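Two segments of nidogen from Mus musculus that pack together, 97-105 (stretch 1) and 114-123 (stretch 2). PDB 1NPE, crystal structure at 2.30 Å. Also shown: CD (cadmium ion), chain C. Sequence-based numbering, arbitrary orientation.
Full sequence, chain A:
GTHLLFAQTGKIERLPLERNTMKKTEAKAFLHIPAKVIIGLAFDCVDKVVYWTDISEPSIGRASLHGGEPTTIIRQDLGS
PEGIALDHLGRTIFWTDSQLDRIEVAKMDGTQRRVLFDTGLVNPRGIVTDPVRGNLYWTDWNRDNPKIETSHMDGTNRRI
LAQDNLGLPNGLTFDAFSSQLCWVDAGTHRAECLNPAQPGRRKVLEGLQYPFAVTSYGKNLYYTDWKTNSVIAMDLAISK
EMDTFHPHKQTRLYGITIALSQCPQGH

Stretch 1 97-105: DSQLDRIEV
Stretch 2 (114-123) RVLFDTGLVN

A cadmium ion ties the two stretches together at one end of the contact. CD is bound by Ser98 O at 2.4 Å, Asp101 OD1 at 2.1 Å and Val122 O at 2.3 Å. Waters 3, 4 and 1 complete six ligands, at 2.5, 2.6 and 2.7 Å from CD. The shared metal explains why oxygens crowd here: Asp101 OD1 lies 3.2 Å from Val122 O without a hydrogen bond. Asp101 reaches the ion with chi1 m and a left-handed backbone (phi/psi 56/62). Water 3 also donates to Asp101 OD2 at 3.0 Å.

At the other end, strand 102-105 pairs antiparallel with strand 114-117. Ile103 N donates to Phe117 O at 2.9 Å, and Phe117 N returns to Ile103 O at 3.1 Å. Val105 N donates to Arg114 O at 2.9 Å, and Arg114 N to Val105 O at 3.0 Å. Between these two hydrogen-bonded pairs sits the non-hydrogen-bonded pair Glu104 and Val115, with CA atoms 4.4 Å apart. The register shifts by one between Ile103 and Glu104, so a beta bulge forms. Leu116 is the extra residue, with phi/psi -70/-47 rather than extended values. Leu116 N makes a weak hydrogen bond to Ile103 O at 2.8 Å, with an angle of 126°. Ile103 O thus accepts from two successive amides. The N-to-C directions of the two strands differ by 132°, and their axes approach to 4.4 Å.

Within stretch 1, Asp97 N donates to Arg102 O at 2.9 Å and Arg102 N to Asp97 O at 3.0 Å, closing the turn. Asp97 OD1 accepts from Gln99 N at 2.9 Å and Leu100 N at 2.8 Å. Arg102 (chi1 p) forms a salt bridge to Glu104 (chi1 m), Arg102 NE to Glu104 OE2 2.9 Å. Val115 CG2 lies over one face of this guanidinium, 3.9 Å from Arg102 NE.

Where the strand pairing ends, water 2 lies 2.8 Å from Asp101 O and 2.8 Å from Asp118 O and so bridges the two stretches. Asp118 CA also makes a CA-H...O contact of 3.5 Å to Asp101 O.

Ile103 (m, t) and Phe117 (m) share a sheet face with Val105 and Arg114. Ile103 CD1 meets the Phe117 ring obliquely, 4.3 Å from Phe117 CD2. Leu121 (m, t) points toward stretch 1. Leu121 CD1 lies 3.4 Å from Arg102 CA and 3.8 Å from Ile103 CG1. Leu116 (t, p) also points across, with Leu116 CD1 4.1 Å from Val105 CG1. Gly120 has phi 69°, a value that favours glycine.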

# COMPACT_ATOMS: atom_id res chain seq x y z
N ASP A 97 4.03 6.93 1.53
CA ASP A 97 4.60 6.05 2.53
C ASP A 97 3.53 5.97 3.62
O ASP A 97 3.30 6.94 4.33
CB ASP A 97 5.90 6.63 3.09
CG ASP A 97 6.60 5.69 4.05
OD1 ASP A 97 5.93 5.00 4.85
OD2 ASP A 97 7.85 5.64 4.00
N SER A 98 2.88 4.81 3.72
CA SER A 98 1.81 4.60 4.68
C SER A 98 2.26 4.19 6.09
O SER A 98 1.42 3.94 6.96
CB SER A 98 0.82 3.58 4.13
OG SER A 98 1.47 2.34 3.93
N GLN A 99 3.57 4.09 6.29
CA GLN A 99 4.14 3.73 7.59
C GLN A 99 4.63 5.01 8.25
O GLN A 99 4.19 5.36 9.34
CB GLN A 99 5.28 2.73 7.42
CG GLN A 99 5.82 2.15 8.72
CD GLN A 99 6.89 1.10 8.48
OE1 GLN A 99 6.63 0.06 7.86
NE2 GLN A 99 8.10 1.36 8.96
N LEU A 100 5.54 5.72 7.57
CA LEU A 100 6.08 7.00 8.06
C LEU A 100 5.07 8.14 7.87
O LEU A 100 5.31 9.27 8.29
CB LEU A 100 7.38 7.35 7.34
CG LEU A 100 8.54 6.40 7.62
CD1 LEU A 100 9.78 6.91 6.93
CD2 LEU A 100 8.76 6.30 9.13
N ASP A 101 3.96 7.82 7.21
CA ASP A 101 2.87 8.75 6.95
C ASP A 101 3.26 10.03 6.23
O ASP A 101 3.09 11.13 6.74
CB ASP A 101 2.12 9.06 8.25
CG ASP A 101 1.43 7.83 8.83
OD1 ASP A 101 1.22 6.85 8.08
OD2 ASP A 101 1.12 7.82 10.04
N ARG A 102 3.75 9.87 5.01
CA ARG A 102 4.15 11.02 4.25
C ARG A 102 4.23 10.85 2.75
O ARG A 102 4.00 9.75 2.21
CB ARG A 102 5.47 11.58 4.80
CG ARG A 102 6.63 10.63 4.80
CD ARG A 102 7.69 11.12 5.77
NE ARG A 102 9.02 10.68 5.37
CZ ARG A 102 10.01 10.43 6.21
NH1 ARG A 102 9.84 10.57 7.51
NH2 ARG A 102 11.19 10.04 5.73
N ILE A 103 4.41 11.98 2.09
CA ILE A 103 4.55 12.04 0.65
C ILE A 103 5.85 12.79 0.43
O ILE A 103 6.02 13.92 0.90
CB ILE A 103 3.37 12.79 -0.02
CG1 ILE A 103 2.09 11.96 0.11
CG2 ILE A 103 3.68 13.05 -1.49
CD1 ILE A 103 0.85 12.68 -0.33
N GLU A 104 6.81 12.12 -0.18
CA GLU A 104 8.10 12.74 -0.44
C GLU A 104 8.33 12.96 -1.92
O GLU A 104 7.68 12.37 -2.78
CB GLU A 104 9.23 11.89 0.14
CG GLU A 104 9.10 11.61 1.64
CD GLU A 104 10.40 11.11 2.24
OE1 GLU A 104 11.43 11.76 2.03
OE2 GLU A 104 10.39 10.07 2.93
N VAL A 105 9.25 13.87 -2.22
CA VAL A 105 9.61 14.18 -3.58
C VAL A 105 11.13 14.16 -3.61
O VAL A 105 11.78 14.43 -2.59
CB VAL A 105 9.04 15.56 -4.01
CG1 VAL A 105 9.54 16.67 -3.08
CG2 VAL A 105 9.41 15.85 -5.46
N ARG A 114 12.85 15.51 -0.05
CA ARG A 114 12.10 16.55 0.64
C ARG A 114 10.75 15.96 1.01
O ARG A 114 10.11 15.31 0.18
CB ARG A 114 11.90 17.79 -0.24
CG ARG A 114 10.79 18.71 0.26
CD ARG A 114 10.73 20.06 -0.45
NE ARG A 114 9.52 20.79 -0.08
CZ ARG A 114 9.02 21.82 -0.76
NH1 ARG A 114 9.62 22.25 -1.86
NH2 ARG A 114 7.86 22.36 -0.39
N VAL A 115 10.34 16.16 2.25
CA VAL A 115 9.05 15.68 2.70
C VAL A 115 8.05 16.74 2.27
O VAL A 115 8.01 17.84 2.83
CB VAL A 115 9.01 15.50 4.24
CG1 VAL A 115 7.61 15.10 4.70
CG2 VAL A 115 10.01 14.43 4.67
N LEU A 116 7.28 16.42 1.23
CA LEU A 116 6.28 17.35 0.70
C LEU A 116 5.12 17.52 1.68
O LEU A 116 4.71 18.64 1.96
CB LEU A 116 5.78 16.86 -0.66
CG LEU A 116 5.27 17.93 -1.63
CD1 LEU A 116 6.36 18.98 -1.87
CD2 LEU A 116 4.86 17.27 -2.95
N PHE A 117 4.61 16.41 2.21
CA PHE A 117 3.51 16.45 3.17
C PHE A 117 3.71 15.34 4.20
O PHE A 117 4.18 14.26 3.87
CB PHE A 117 2.16 16.21 2.48
CG PHE A 117 1.83 17.20 1.39
CD1 PHE A 117 1.51 18.51 1.71
CD2 PHE A 117 1.83 16.81 0.06
CE1 PHE A 117 1.19 19.43 0.71
CE2 PHE A 117 1.50 17.72 -0.96
CZ PHE A 117 1.18 19.03 -0.63
N ASP A 118 3.30 15.59 5.44
CA ASP A 118 3.45 14.57 6.48
C ASP A 118 2.46 14.69 7.63
O ASP A 118 2.70 14.18 8.72
CB ASP A 118 4.89 14.53 7.02
CG ASP A 118 5.27 15.78 7.77
OD1 ASP A 118 4.54 16.80 7.68
OD2 ASP A 118 6.32 15.75 8.45
N THR A 119 1.36 15.39 7.38
CA THR A 119 0.30 15.55 8.36
C THR A 119 -0.98 15.19 7.62
O THR A 119 -1.04 15.31 6.40
CB THR A 119 0.22 17.00 8.91
OG1 THR A 119 0.08 17.93 7.83
CG2 THR A 119 1.46 17.34 9.71
N GLY A 120 -1.98 14.70 8.35
CA GLY A 120 -3.24 14.32 7.73
C GLY A 120 -3.13 13.09 6.83
O GLY A 120 -4.01 12.84 5.99
N LEU A 121 -2.04 12.34 6.96
CA LEU A 121 -1.83 11.14 6.16
C LEU A 121 -1.79 9.93 7.08
O LEU A 121 -1.02 9.89 8.02
CB LEU A 121 -0.52 11.21 5.37
CG LEU A 121 -0.39 12.32 4.33
CD1 LEU A 121 1.02 12.35 3.77
CD2 LEU A 121 -1.41 12.13 3.21
N VAL A 122 -2.65 8.96 6.80
CA VAL A 122 -2.72 7.75 7.60
C VAL A 122 -2.41 6.53 6.73
O VAL A 122 -1.58 5.70 7.08
CB VAL A 122 -4.12 7.62 8.25
CG1 VAL A 122 -4.29 6.25 8.95
CG2 VAL A 122 -4.31 8.75 9.27
N ASN A 123 -3.10 6.42 5.59
CA ASN A 123 -2.88 5.32 4.66
C ASN A 123 -2.80 5.80 3.21
O ASN A 123 -3.57 5.36 2.35
CB ASN A 123 -3.98 4.25 4.81
CG ASN A 123 -3.64 3.19 5.87
OD1 ASN A 123 -4.51 2.74 6.61
ND2 ASN A 123 -2.39 2.78 5.92
CD CD C . 0.11 5.13 8.56
O HOH W 1 1.86 3.96 10.21
O HOH W 2 4.18 11.87 9.25
O HOH W 3 -1.19 6.01 10.48
O HOH W 4 -1.16 2.85 8.26